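Local coordinates for single-strand DNA-binding protein (Agrobacterium tumefaciens, PDB 3BTP), which binds single-stranded DNA whatever its sequence and mediates the nuclear uptake of the transferred T-DNA strand during plant transformation by Agrobacterium, at residues A256-P268 against G300-M314. Residues are numbered along the deposited sequence; the frame is centred on the assembly and turned at random.
Sequences AGSLLPDILIKTP and GSDTEIKLKSKSGIM
G257 and K308 meet where the loop before strand 263-266 runs past the C-terminal end of strand 304-308; these strands are the central pair of a four-stranded antiparallel sheet. This contact illustrates how one sheet can pair an apolar face with one that mixes apolar packing and charge. The K308 chain, with CG anti to its backbone N (chi1 -163°), reaches back along the loop, and its NZ makes a weak hydrogen bond to G257 O at 3.4 Å. S258 joins the turn 309-312 through water, which links its OG to K310 O. L260 sets CB against K308 CD and sends CD1 to the G312 carbonyl; beyond it, P261 O comes within 3.4 Å of K308 CD. D262, whose carboxylate pairs with R244, begins the backbone ladder by accepting from K308 N; with I263 it forms a classic bulge facing S275. I263 lies alongside L307 on the face covered by helix 288-299, its CG1 3.8 Å from L307 CD1. L264 N and O bond to K306 O and N, the second bond nearly straight (178°) and in the carbonyl plane. Its side chain turns to the other face, where CB packs against both K306 CB and M314 CE, 3.9 and 4.0 Å away. I265, back on the helix-covered face, lies alongside I305, and its CG2 is pressed tightly by T303 CG2. K266 pairs through its backbone with E304, then bends at its last two torsions and brings NZ to E304 OE1, a long salt bridge of 3.4 Å; its stronger partner is D115. That glutamate oxygen is gripped more closely by K306 NZ, 2.6 Å away and above the carboxylate plane, while R153 also pairs with E304 OE1, and D316 with K306 NZ. At the end of the ladder P268 CD rests 3.2 Å from T303 OG1, the hydroxyl that donates to G300 O.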
ATOM      1  N   ALA A 256      -9.303 -15.173 -12.887  1.00 24.22           N
ATOM      2  CA  ALA A 256      -8.078 -14.685 -12.263  1.00 23.66           C
ATOM      3  C   ALA A 256      -8.098 -13.194 -11.983  1.00 23.69           C
ATOM      4  O   ALA A 256      -7.248 -12.718 -11.267  1.00 24.04           O
ATOM      5  CB  ALA A 256      -6.849 -15.067 -13.077  1.00 21.04           C
ATOM      6  N   GLY A 257      -9.062 -12.453 -12.519  1.00 25.82           N
ATOM      7  CA  GLY A 257      -9.150 -10.991 -12.241  1.00 27.54           C
ATOM      8  C   GLY A 257      -8.474 -10.154 -13.321  1.00 30.49           C
ATOM      9  O   GLY A 257      -8.457  -8.903 -13.267  1.00 30.11           O
ATOM     10  N   SER A 258      -7.955 -10.836 -14.353  1.00 31.92           N
ATOM     11  CA  SER A 258      -7.214 -10.143 -15.383  1.00 33.12           C
ATOM     12  C   SER A 258      -8.036  -9.572 -16.526  1.00 34.47           C
ATOM     13  O   SER A 258      -7.495  -9.374 -17.603  1.00 36.83           O
ATOM     14  CB  SER A 258      -5.954 -10.937 -15.805  1.00 33.57           C
ATOM     15  OG  SER A 258      -4.845 -10.490 -14.918  1.00 34.97           O
ATOM     16  N   LEU A 259      -9.314  -9.247 -16.270  1.00 33.97           N
ATOM     17  CA  LEU A 259     -10.221  -8.712 -17.259  1.00 34.10           C
ATOM     18  C   LEU A 259     -11.231  -7.719 -16.733  1.00 34.33           C
ATOM     19  O   LEU A 259     -12.261  -7.557 -17.374  1.00 38.00           O
ATOM     20  CB  LEU A 259     -11.033  -9.836 -17.994  1.00 34.35           C
ATOM     21  CG  LEU A 259     -10.365 -10.748 -19.065  1.00 35.76           C
ATOM     22  CD1 LEU A 259     -11.371 -11.683 -19.850  1.00 37.30           C
ATOM     23  CD2 LEU A 259      -9.534  -9.966 -20.071  1.00 31.37           C
ATOM     24  N   LEU A 260     -10.967  -7.006 -15.648  1.00 32.30           N
ATOM     25  CA  LEU A 260     -11.976  -6.187 -14.998  1.00 30.54           C
ATOM     26  C   LEU A 260     -11.815  -4.773 -15.469  1.00 29.43           C
ATOM     27  O   LEU A 260     -10.770  -4.418 -16.013  1.00 30.26           O
ATOM     28  CB  LEU A 260     -11.804  -6.187 -13.469  1.00 30.99           C
ATOM     29  CG  LEU A 260     -11.774  -7.507 -12.707  1.00 31.43           C
ATOM     30  CD1 LEU A 260     -10.916  -7.467 -11.316  1.00 30.46           C
ATOM     31  CD2 LEU A 260     -13.212  -8.060 -12.590  1.00 25.80           C
ATOM     32  N   PRO A 261     -12.822  -3.938 -15.220  1.00 28.47           N
ATOM     33  CA  PRO A 261     -12.709  -2.507 -15.561  1.00 27.41           C
ATOM     34  C   PRO A 261     -11.817  -1.757 -14.565  1.00 25.94           C
ATOM     35  O   PRO A 261     -11.351  -2.337 -13.564  1.00 27.17           O
ATOM     36  CB  PRO A 261     -14.166  -1.975 -15.513  1.00 27.35           C
ATOM     37  CG  PRO A 261     -15.023  -3.118 -15.199  1.00 29.98           C
ATOM     38  CD  PRO A 261     -14.126  -4.257 -14.621  1.00 27.88           C
ATOM     39  N   ASP A 262     -11.553  -0.504 -14.889  1.00 23.32           N
ATOM     40  CA  ASP A 262     -10.637   0.343 -14.214  1.00 21.61           C
ATOM     41  C   ASP A 262     -11.187   0.662 -12.792  1.00 22.09           C
ATOM     42  O   ASP A 262     -10.426   0.764 -11.821  1.00 21.91           O
ATOM     43  CB  ASP A 262     -10.566   1.674 -14.994  1.00 21.34           C
ATOM     44  CG  ASP A 262     -10.199   1.501 -16.501  1.00 23.49           C
ATOM     45  OD1 ASP A 262      -9.582   0.496 -16.873  1.00 21.99           O
ATOM     46  OD2 ASP A 262     -10.520   2.393 -17.340  1.00 25.09           O
ATOM     47  N   ILE A 263     -12.504   0.879 -12.701  1.00 21.99           N
ATOM     48  CA  ILE A 263     -13.120   1.574 -11.569  1.00 21.45           C
ATOM     49  C   ILE A 263     -14.226   0.680 -11.087  1.00 22.14           C
ATOM     50  O   ILE A 263     -15.017   0.199 -11.861  1.00 22.47           O
ATOM     51  CB  ILE A 263     -13.661   2.956 -11.943  1.00 21.01           C
ATOM     52  CG1 ILE A 263     -12.528   3.937 -12.338  1.00 20.80           C
ATOM     53  CG2 ILE A 263     -14.473   3.530 -10.837  1.00 20.36           C
ATOM     54  CD1 ILE A 263     -12.989   5.154 -13.120  1.00 20.47           C
ATOM     55  N   LEU A 264     -14.254   0.443  -9.787  1.00 22.95           N
ATOM     56  CA  LEU A 264     -15.397  -0.190  -9.090  1.00 22.20           C
ATOM     57  C   LEU A 264     -15.974   0.767  -8.035  1.00 22.73           C
ATOM     58  O   LEU A 264     -15.284   1.172  -7.121  1.00 22.87           O
ATOM     59  CB  LEU A 264     -14.915  -1.508  -8.419  1.00 20.55           C
ATOM     60  CG  LEU A 264     -15.904  -2.530  -7.772  1.00 21.67           C
ATOM     61  CD1 LEU A 264     -15.119  -3.802  -7.399  1.00 20.45           C
ATOM     62  CD2 LEU A 264     -16.561  -1.995  -6.527  1.00 13.22           C
ATOM     63  N   ILE A 265     -17.266   1.075  -8.117  1.00 24.64           N
ATOM     64  CA  ILE A 265     -17.935   1.925  -7.147  1.00 25.18           C
ATOM     65  C   ILE A 265     -18.808   0.996  -6.317  1.00 26.08           C
ATOM     66  O   ILE A 265     -19.552   0.203  -6.843  1.00 26.70           O
ATOM     67  CB  ILE A 265     -18.903   2.935  -7.872  1.00 26.78           C
ATOM     68  CG1 ILE A 265     -18.219   3.652  -9.072  1.00 27.47           C
ATOM     69  CG2 ILE A 265     -19.704   3.889  -6.854  1.00 24.35           C
ATOM     70  CD1 ILE A 265     -17.172   4.618  -8.708  1.00 22.65           C
ATOM     71  N   LYS A 266     -18.748   1.094  -5.009  1.00 26.78           N
ATOM     72  CA  LYS A 266     -19.604   0.266  -4.190  1.00 26.36           C
ATOM     73  C   LYS A 266     -20.424   1.217  -3.315  1.00 28.02           C
ATOM     74  O   LYS A 266     -19.865   1.818  -2.395  1.00 28.80           O
ATOM     75  CB  LYS A 266     -18.788  -0.663  -3.316  1.00 26.04           C
ATOM     76  CG  LYS A 266     -19.686  -1.610  -2.464  1.00 25.53           C
ATOM     77  CD  LYS A 266     -18.925  -2.864  -1.925  1.00 23.77           C
ATOM     78  CE  LYS A 266     -18.099  -2.549  -0.765  1.00 24.40           C
ATOM     79  NZ  LYS A 266     -18.704  -1.786   0.425  1.00 22.13           N
ATOM     80  N   THR A 267     -21.731   1.340  -3.589  1.00 28.20           N
ATOM     81  CA  THR A 267     -22.572   2.345  -2.902  1.00 28.19           C
ATOM     82  C   THR A 267     -22.824   1.928  -1.444  1.00 29.15           C
ATOM     83  O   THR A 267     -22.579   0.771  -1.077  1.00 28.65           O
ATOM     84  CB  THR A 267     -23.985   2.493  -3.617  1.00 28.39           C
ATOM     85  OG1 THR A 267     -24.848   1.423  -3.195  1.00 29.58           O
ATOM     86  CG2 THR A 267     -23.904   2.505  -5.139  1.00 23.69           C
ATOM     87  N   PRO A 268     -23.366   2.851  -0.605  1.00 29.98           N
ATOM     88  CA  PRO A 268     -23.732   2.497   0.766  1.00 29.49           C
ATOM     89  C   PRO A 268     -24.713   1.312   0.891  1.00 30.48           C
ATOM     90  O   PRO A 268     -24.754   0.645   1.956  1.00 28.92           O
ATOM     91  CB  PRO A 268     -24.376   3.783   1.261  1.00 30.26           C
ATOM     92  CG  PRO A 268     -23.597   4.870   0.467  1.00 28.22           C
ATOM     93  CD  PRO A 268     -23.634   4.290  -0.880  1.00 29.31           C
ATOM     94  N   GLY A 300     -24.130   8.833  -2.182  1.00 33.05           N
ATOM     95  CA  GLY A 300     -23.966   8.876  -0.746  1.00 33.34           C
ATOM     96  C   GLY A 300     -22.497   9.058  -0.416  1.00 33.77           C
ATOM     97  O   GLY A 300     -21.626   8.511  -1.080  1.00 32.59           O
ATOM     98  N   SER A 301     -22.211   9.791   0.642  1.00 33.83           N
ATOM     99  CA  SER A 301     -20.843  10.077   0.975  1.00 35.15           C
ATOM    100  C   SER A 301     -20.076   8.887   1.577  1.00 34.82           C
ATOM    101  O   SER A 301     -18.884   8.971   1.708  1.00 34.22           O
ATOM    102  CB  SER A 301     -20.784  11.310   1.870  1.00 35.96           C
ATOM    103  OG  SER A 301     -21.405  10.958   3.095  1.00 41.37           O
ATOM    104  N   ASP A 302     -20.778   7.799   1.926  1.00 35.48           N
ATOM    105  CA  ASP A 302     -20.195   6.542   2.417  1.00 35.84           C
ATOM    106  C   ASP A 302     -19.800   5.560   1.303  1.00 33.73           C
ATOM    107  O   ASP A 302     -19.425   4.422   1.602  1.00 34.16           O
ATOM    108  CB  ASP A 302     -21.190   5.800   3.330  1.00 37.63           C
ATOM    109  CG  ASP A 302     -21.214   6.349   4.772  1.00 43.27           C
ATOM    110  OD1 ASP A 302     -20.566   7.396   5.030  1.00 49.57           O
ATOM    111  OD2 ASP A 302     -21.881   5.715   5.645  1.00 49.45           O
ATOM    112  N   THR A 303     -19.948   5.985   0.051  1.00 30.76           N
ATOM    113  CA  THR A 303     -19.587   5.219  -1.139  1.00 29.22           C
ATOM    114  C   THR A 303     -18.083   4.916  -1.216  1.00 28.33           C
ATOM    115  O   THR A 303     -17.281   5.747  -0.919  1.00 27.76           O
ATOM    116  CB  THR A 303     -20.051   5.960  -2.429  1.00 28.95           C
ATOM    117  OG1 THR A 303     -21.455   6.181  -2.318  1.00 26.72           O
ATOM    118  CG2 THR A 303     -19.873   5.086  -3.687  1.00 26.97           C
ATOM    119  N   GLU A 304     -17.723   3.703  -1.606  1.00 26.77           N
ATOM    120  CA  GLU A 304     -16.300   3.336  -1.778  1.00 25.77           C
ATOM    121  C   GLU A 304     -15.913   3.340  -3.250  1.00 24.23           C
ATOM    122  O   GLU A 304     -16.668   2.929  -4.072  1.00 23.07           O
ATOM    123  CB  GLU A 304     -16.061   1.969  -1.177  1.00 24.99           C
ATOM    124  CG  GLU A 304     -15.859   2.059   0.310  1.00 28.59           C
ATOM    125  CD  GLU A 304     -15.791   0.684   1.017  1.00 36.97           C
ATOM    126  OE1 GLU A 304     -15.561  -0.400   0.369  1.00 34.14           O
ATOM    127  OE2 GLU A 304     -15.949   0.726   2.261  1.00 35.40           O
ATOM    128  N   ILE A 305     -14.724   3.791  -3.569  1.00 23.89           N
ATOM    129  CA  ILE A 305     -14.249   3.726  -4.938  1.00 22.89           C
ATOM    130  C   ILE A 305     -12.968   2.950  -4.951  1.00 21.99           C
ATOM    131  O   ILE A 305     -12.059   3.302  -4.241  1.00 22.71           O
ATOM    132  CB  ILE A 305     -13.937   5.169  -5.556  1.00 24.00           C
ATOM    133  CG1 ILE A 305     -15.170   6.111  -5.466  1.00 24.17           C
ATOM    134  CG2 ILE A 305     -13.467   5.021  -7.026  1.00 21.89           C
ATOM    135  CD1 ILE A 305     -14.816   7.551  -5.694  1.00 22.81           C
ATOM    136  N   LYS A 306     -12.906   1.918  -5.798  1.00 22.02           N
ATOM    137  CA  LYS A 306     -11.722   1.119  -6.079  1.00 22.58           C
ATOM    138  C   LYS A 306     -11.206   1.381  -7.467  1.00 23.43           C
ATOM    139  O   LYS A 306     -11.956   1.448  -8.455  1.00 22.79           O
ATOM    140  CB  LYS A 306     -12.023  -0.391  -6.032  1.00 20.08           C
ATOM    141  CG  LYS A 306     -13.004  -0.720  -4.976  1.00 18.66           C
ATOM    142  CD  LYS A 306     -12.561  -0.295  -3.537  1.00 14.36           C
ATOM    143  CE  LYS A 306     -13.735  -0.628  -2.554  1.00 18.12           C
ATOM    144  NZ  LYS A 306     -13.386  -0.457  -1.099  1.00 17.28           N
ATOM    145  N   LEU A 307      -9.888   1.438  -7.506  1.00 24.01           N
ATOM    146  CA  LEU A 307      -9.135   1.700  -8.728  1.00 23.86           C
ATOM    147  C   LEU A 307      -8.215   0.475  -8.953  1.00 22.03           C
ATOM    148  O   LEU A 307      -7.441   0.068  -8.076  1.00 21.96           O
ATOM    149  CB  LEU A 307      -8.380   2.989  -8.514  1.00 23.01           C
ATOM    150  CG  LEU A 307      -8.984   4.366  -8.793  1.00 27.19           C
ATOM    151  CD1 LEU A 307     -10.405   4.427  -9.218  1.00 22.41           C
ATOM    152  CD2 LEU A 307      -8.745   5.263  -7.655  1.00 28.69           C
ATOM    153  N   LYS A 308      -8.363  -0.117 -10.118  1.00 20.86           N
ATOM    154  CA  LYS A 308      -7.645  -1.314 -10.493  1.00 21.24           C
ATOM    155  C   LYS A 308      -6.148  -1.163 -10.721  1.00 20.81           C
ATOM    156  O   LYS A 308      -5.679  -0.213 -11.354  1.00 21.05           O
ATOM    157  CB  LYS A 308      -8.227  -1.863 -11.769  1.00 21.06           C
ATOM    158  CG  LYS A 308      -7.775  -3.244 -11.901  1.00 21.85           C
ATOM    159  CD  LYS A 308      -8.499  -4.005 -12.962  1.00 30.53           C
ATOM    160  CE  LYS A 308      -7.517  -4.353 -14.041  1.00 34.66           C
ATOM    161  NZ  LYS A 308      -7.891  -5.786 -14.398  1.00 37.76           N
ATOM    162  N   SER A 309      -5.434  -2.133 -10.217  1.00 18.98           N
ATOM    163  CA  SER A 309      -4.026  -2.232 -10.405  1.00 19.61           C
ATOM    164  C   SER A 309      -3.769  -3.099 -11.669  1.00 19.35           C
ATOM    165  O   SER A 309      -4.656  -3.874 -12.093  1.00 17.47           O
ATOM    166  CB  SER A 309      -3.446  -2.823  -9.090  1.00 19.46           C
ATOM    167  OG  SER A 309      -2.161  -3.317  -9.274  1.00 21.20           O
ATOM    168  N   LYS A 310      -2.614  -2.965 -12.303  1.00 17.90           N
ATOM    169  CA  LYS A 310      -2.266  -3.913 -13.422  1.00 18.66           C
ATOM    170  C   LYS A 310      -2.301  -5.384 -13.064  1.00 17.91           C
ATOM    171  O   LYS A 310      -2.428  -6.257 -13.941  1.00 18.35           O
ATOM    172  CB  LYS A 310      -0.905  -3.598 -14.031  1.00 18.77           C
ATOM    173  CG  LYS A 310      -0.958  -2.262 -14.771  1.00 22.72           C
ATOM    174  CD  LYS A 310       0.423  -1.658 -14.924  1.00 27.29           C
ATOM    175  CE  LYS A 310       0.266  -0.132 -14.904  1.00 35.34           C
ATOM    176  NZ  LYS A 310      -0.169   0.317 -16.289  1.00 39.46           N
ATOM    177  N   SER A 311      -2.248  -5.670 -11.775  1.00 16.51           N
ATOM    178  CA  SER A 311      -2.304  -7.037 -11.298  1.00 16.77           C
ATOM    179  C   SER A 311      -3.723  -7.607 -11.240  1.00 17.11           C
ATOM    180  O   SER A 311      -3.972  -8.866 -11.220  1.00 15.55           O
ATOM    181  CB  SER A 311      -1.597  -7.120  -9.950  1.00 14.49           C
ATOM    182  OG  SER A 311      -2.362  -6.382  -8.992  1.00 18.41           O
ATOM    183  N   GLY A 312      -4.683  -6.717 -11.180  1.00 16.52           N
ATOM    184  CA  GLY A 312      -6.016  -7.202 -10.948  1.00 18.32           C
ATOM    185  C   GLY A 312      -6.598  -6.755  -9.628  1.00 19.72           C
ATOM    186  O   GLY A 312      -7.800  -6.720  -9.500  1.00 20.96           O
ATOM    187  N   ILE A 313      -5.758  -6.368  -8.673  1.00 18.80           N
ATOM    188  CA  ILE A 313      -6.227  -5.801  -7.414  1.00 18.11           C
ATOM    189  C   ILE A 313      -6.978  -4.487  -7.589  1.00 17.14           C
ATOM    190  O   ILE A 313      -6.527  -3.598  -8.251  1.00 18.22           O
ATOM    191  CB  ILE A 313      -5.065  -5.611  -6.360  1.00 17.95           C
ATOM    192  CG1 ILE A 313      -4.219  -6.887  -6.229  1.00 17.33           C
ATOM    193  CG2 ILE A 313      -5.589  -5.045  -5.016  1.00 16.82           C
ATOM    194  CD1 ILE A 313      -2.985  -6.619  -5.481  1.00 21.57           C
ATOM    195  N   MET A 314      -8.117  -4.369  -6.922  1.00 16.56           N
ATOM    196  CA  MET A 314      -8.886  -3.137  -6.856  1.00 16.64           C
ATOM    197  C   MET A 314      -8.631  -2.462  -5.541  1.00 16.83           C
ATOM    198  O   MET A 314      -9.227  -2.808  -4.513  1.00 16.15           O
ATOM    199  CB  MET A 314     -10.369  -3.506  -6.992  1.00 18.37           C
ATOM    200  CG  MET A 314     -10.597  -4.299  -8.211  1.00 22.57           C
ATOM    201  SD  MET A 314     -11.266  -3.432  -9.629  1.00 32.13           S
ATOM    202  CE  MET A 314     -10.994  -1.876  -9.331  1.00  8.89           C
TER
HETATM  203  O   HOH W   1      -4.673  -7.695 -14.448  1.00 27.72           O